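Local coordinates for acetylxylan esterase (Geobacillus stearothermophilus, PDB 5BN1), which cleaves acetyl side groups from the xylose units of xylan and xylo-oligosaccharides as a serine esterase of the GDSL family, at residues A[135-140]-A[170-175]. The protein carries 1 engineered substitution. Residues are numbered along the deposited sequence; the frame is centred on the assembly and turned at random.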
ATOM      1  N   THR A 135     -36.682  14.109  -3.533  1.00 11.92           N
ATOM      2  CA  THR A 135     -37.225  12.737  -3.361  1.00 11.61           C
ATOM      3  C   THR A 135     -36.058  11.740  -3.450  1.00 11.90           C
ATOM      4  O   THR A 135     -35.064  12.050  -4.147  1.00 11.70           O
ATOM      5  CB  THR A 135     -38.260  12.279  -4.388  1.00 13.29           C
ATOM      6  OG1 THR A 135     -37.749  12.302  -5.749  1.00 13.32           O
ATOM      7  CG2 THR A 135     -39.453  13.272  -4.403  1.00 14.17           C
ATOM      8  N   PRO A 136     -36.124  10.655  -2.732  1.00 12.06           N
ATOM      9  CA  PRO A 136     -35.326   9.483  -3.178  1.00 11.74           C
ATOM     10  C   PRO A 136     -35.759   9.103  -4.573  1.00 12.09           C
ATOM     11  O   PRO A 136     -36.732   9.557  -5.219  1.00 11.40           O
ATOM     12  CB  PRO A 136     -35.624   8.493  -2.077  1.00 11.97           C
ATOM     13  CG  PRO A 136     -37.132   8.674  -1.806  1.00 12.34           C
ATOM     14  CD  PRO A 136     -37.195  10.169  -1.772  1.00 12.41           C
ATOM     15  N   PHE A 137     -35.067   8.081  -5.140  1.00 11.99           N
ATOM     16  CA  PHE A 137     -35.359   7.595  -6.443  1.00 11.33           C
ATOM     17  C   PHE A 137     -34.857   6.131  -6.559  1.00 10.85           C
ATOM     18  O   PHE A 137     -34.060   5.692  -5.730  1.00 11.08           O
ATOM     19  CB  PHE A 137     -34.626   8.452  -7.560  1.00 10.62           C
ATOM     20  CG  PHE A 137     -33.129   8.471  -7.476  1.00 10.74           C
ATOM     21  CD1 PHE A 137     -32.449   7.411  -8.042  1.00 12.87           C
ATOM     22  CD2 PHE A 137     -32.442   9.453  -6.808  1.00 11.67           C
ATOM     23  CE1 PHE A 137     -31.049   7.366  -7.896  1.00 11.94           C
ATOM     24  CE2 PHE A 137     -31.096   9.422  -6.654  1.00 12.04           C
ATOM     25  CZ  PHE A 137     -30.398   8.361  -7.166  1.00 11.50           C
ATOM     26  N   TYR A 138     -35.338   5.513  -7.620  1.00 10.96           N
ATOM     27  CA  TYR A 138     -34.889   4.145  -7.973  1.00 11.26           C
ATOM     28  C   TYR A 138     -34.859   4.111  -9.449  1.00 12.84           C
ATOM     29  O   TYR A 138     -35.856   4.451 -10.115  1.00 12.55           O
ATOM     30  CB  TYR A 138     -35.753   3.085  -7.358  1.00 11.88           C
ATOM     31  CG  TYR A 138     -35.239   1.667  -7.454  1.00 10.90           C
ATOM     32  CD1 TYR A 138     -33.985   1.354  -6.979  1.00 11.13           C
ATOM     33  CD2 TYR A 138     -36.043   0.644  -7.904  1.00 10.94           C
ATOM     34  CE1 TYR A 138     -33.514   0.072  -6.983  1.00 11.01           C
ATOM     35  CE2 TYR A 138     -35.551  -0.664  -7.922  1.00 10.45           C
ATOM     36  CZ  TYR A 138     -34.316  -0.930  -7.435  1.00 11.48           C
ATOM     37  OH  TYR A 138     -33.909  -2.269  -7.427  1.00 12.69           O
ATOM     38  N   ILE A 139     -33.682   3.734 -10.017  1.00 10.42           N
ATOM     39  CA  ILE A 139     -33.553   3.857 -11.449  1.00 11.47           C
ATOM     40  C   ILE A 139     -34.091   2.602 -12.105  1.00 11.64           C
ATOM     41  O   ILE A 139     -33.421   1.598 -12.383  1.00 12.99           O
ATOM     42  CB  ILE A 139     -32.057   4.140 -11.822  1.00 10.70           C
ATOM     43  CG1 ILE A 139     -31.565   5.348 -11.103  1.00 11.97           C
ATOM     44  CG2 ILE A 139     -31.920   4.247 -13.373  1.00 12.43           C
ATOM     45  CD1 ILE A 139     -30.065   5.644 -11.245  1.00 13.80           C
ATOM     46  N   GLU A 140     -35.425   2.597 -12.321  1.00 10.95           N
ATOM     47  CA  GLU A 140     -36.187   1.426 -12.724  1.00 11.24           C
ATOM     48  C   GLU A 140     -37.479   1.972 -13.335  1.00 14.87           C
ATOM     49  O   GLU A 140     -38.165   2.739 -12.625  1.00 13.88           O
ATOM     50  CB  GLU A 140     -36.535   0.531 -11.459  1.00 12.73           C
ATOM     51  CG  GLU A 140     -37.524  -0.538 -11.773  1.00 13.38           C
ATOM     52  CD  GLU A 140     -37.143  -1.392 -12.936  1.00 14.64           C
ATOM     53  OE1 GLU A 140     -36.029  -2.036 -12.907  1.00 13.85           O
ATOM     54  OE2 GLU A 140     -37.901  -1.437 -13.974  1.00 16.79           O
ATOM     55  N   VAL A 170     -37.721  18.763  -5.289  1.00 16.39           N
ATOM     56  CA  VAL A 170     -37.223  18.191  -6.490  1.00 16.22           C
ATOM     57  C   VAL A 170     -37.672  16.741  -6.608  1.00 15.42           C
ATOM     58  O   VAL A 170     -37.292  15.912  -5.748  1.00 15.55           O
ATOM     59  CB  VAL A 170     -35.653  18.227  -6.438  1.00 15.64           C
ATOM     60  CG1 VAL A 170     -35.094  17.680  -7.780  1.00 14.74           C
ATOM     61  CG2 VAL A 170     -35.143  19.602  -6.133  1.00 17.09           C
ATOM     62  N   ASP A 171     -38.357  16.439  -7.670  1.00 14.07           N
ATOM     63  CA  ASP A 171     -38.830  15.121  -7.985  1.00 14.48           C
ATOM     64  C   ASP A 171     -37.709  14.416  -8.828  1.00 13.81           C
ATOM     65  O   ASP A 171     -37.706  14.484 -10.039  1.00 14.38           O
ATOM     66  CB  ASP A 171     -40.144  15.097  -8.696  1.00 16.36           C
ATOM     67  CG  ASP A 171     -40.711  13.762  -8.837  1.00 16.17           C
ATOM     68  OD1 ASP A 171     -39.998  12.667  -8.630  1.00 14.09           O
ATOM     69  OD2 ASP A 171     -41.968  13.575  -9.095  1.00 20.49           O
ATOM     70  N   THR A 172     -36.830  13.731  -8.100  1.00 12.84           N
ATOM     71  CA  THR A 172     -35.661  13.074  -8.806  1.00 12.32           C
ATOM     72  C   THR A 172     -36.159  11.916  -9.543  1.00 13.26           C
ATOM     73  O   THR A 172     -35.590  11.476 -10.524  1.00 13.48           O
ATOM     74  CB  THR A 172     -34.579  12.727  -7.788  1.00 11.12           C
ATOM     75  OG1 THR A 172     -35.142  11.807  -6.846  1.00 12.73           O
ATOM     76  CG2 THR A 172     -34.026  13.918  -7.114  1.00 12.60           C
ATOM     77  N   GLN A 173     -37.208  11.203  -9.090  1.00 11.79           N
ATOM     78  CA  GLN A 173     -37.756  10.103  -9.836  1.00 10.93           C
ATOM     79  C   GLN A 173     -38.248  10.524 -11.175  1.00 12.80           C
ATOM     80  O   GLN A 173     -37.996   9.862 -12.127  1.00 13.42           O
ATOM     81  CB  GLN A 173     -38.907   9.361  -9.074  1.00 12.71           C
ATOM     82  CG  GLN A 173     -39.291   8.076  -9.715  1.00 12.41           C
ATOM     83  CD  GLN A 173     -38.193   7.043  -9.701  1.00 11.84           C
ATOM     84  OE1 GLN A 173     -37.843   6.459 -10.825  1.00 16.63           O
ATOM     85  NE2 GLN A 173     -37.695   6.781  -8.602  1.00  9.37           N
ATOM     86  N   ALA A 174     -39.024  11.615 -11.238  1.00 13.10           N
ATOM     87  CA  ALA A 174     -39.527  12.057 -12.511  1.00 14.23           C
ATOM     88  C   ALA A 174     -38.365  12.423 -13.452  1.00 13.84           C
ATOM     89  O   ALA A 174     -38.522  12.117 -14.640  1.00 14.73           O
ATOM     90  CB  ALA A 174     -40.344  13.319 -12.305  1.00 16.68           C
ATOM     91  N   ALA A 175     -37.283  12.913 -12.884  1.00 14.48           N
ATOM     92  CA  ALA A 175     -36.090  13.297 -13.719  1.00 13.96           C
ATOM     93  C   ALA A 175     -35.517  12.014 -14.348  1.00 14.09           C
ATOM     94  O   ALA A 175     -35.244  11.944 -15.561  1.00 15.90           O
ATOM     95  CB  ALA A 175     -35.112  14.029 -12.904  1.00 14.22           C
TER
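Thr-135 N bonds to Val-170 O at 2.9 Å, and from there the 135-140 loop runs within about 19° of the direction of 170-173. Past that bond the two threonines take over, their side chains sliding past each other in opposite directions. Thr-135 OG1, set between its own backbone N and carbonyl carbon (chi1 59°), accepts from Thr-172 N at 2.9 Å, a bent bond, and donates to Pro-136 O at 3.0 Å. In return Thr-172 OG1 donates a hydrogen bond to Thr-135 O, 2.7 Å away, from well above the carbonyl plane. An alanine in place of Thr-135 would probably leave Thr-172 N, in the first turn of its helix, and Pro-136 O without this hydroxyl partner. Asp-171 is the N-cap of that helix: its OD1 accepts the capping bond from Ala-174 N at 3.0 Å, from above the carboxylate plane. The Phe-137 ring turns its edge to Thr-172 OG1, which lies 3.6 Å from CD2, while the bent side chain of Gln-173 brings its amide up to the Tyr-138 backbone. The Thr-135 N to Val-170 O bond carries the pairing of parallel strands 130-134 and 168-170 one step past the end of 130-134; from there the threonine hydroxyls tie the loop to the start of helix 172-180. Leu-203 of helix 197-211 packs on Phe-137 and Thr-172; on helix 146-165, Met-151 meets Pro-136 and Arg-148 meets Gln-173.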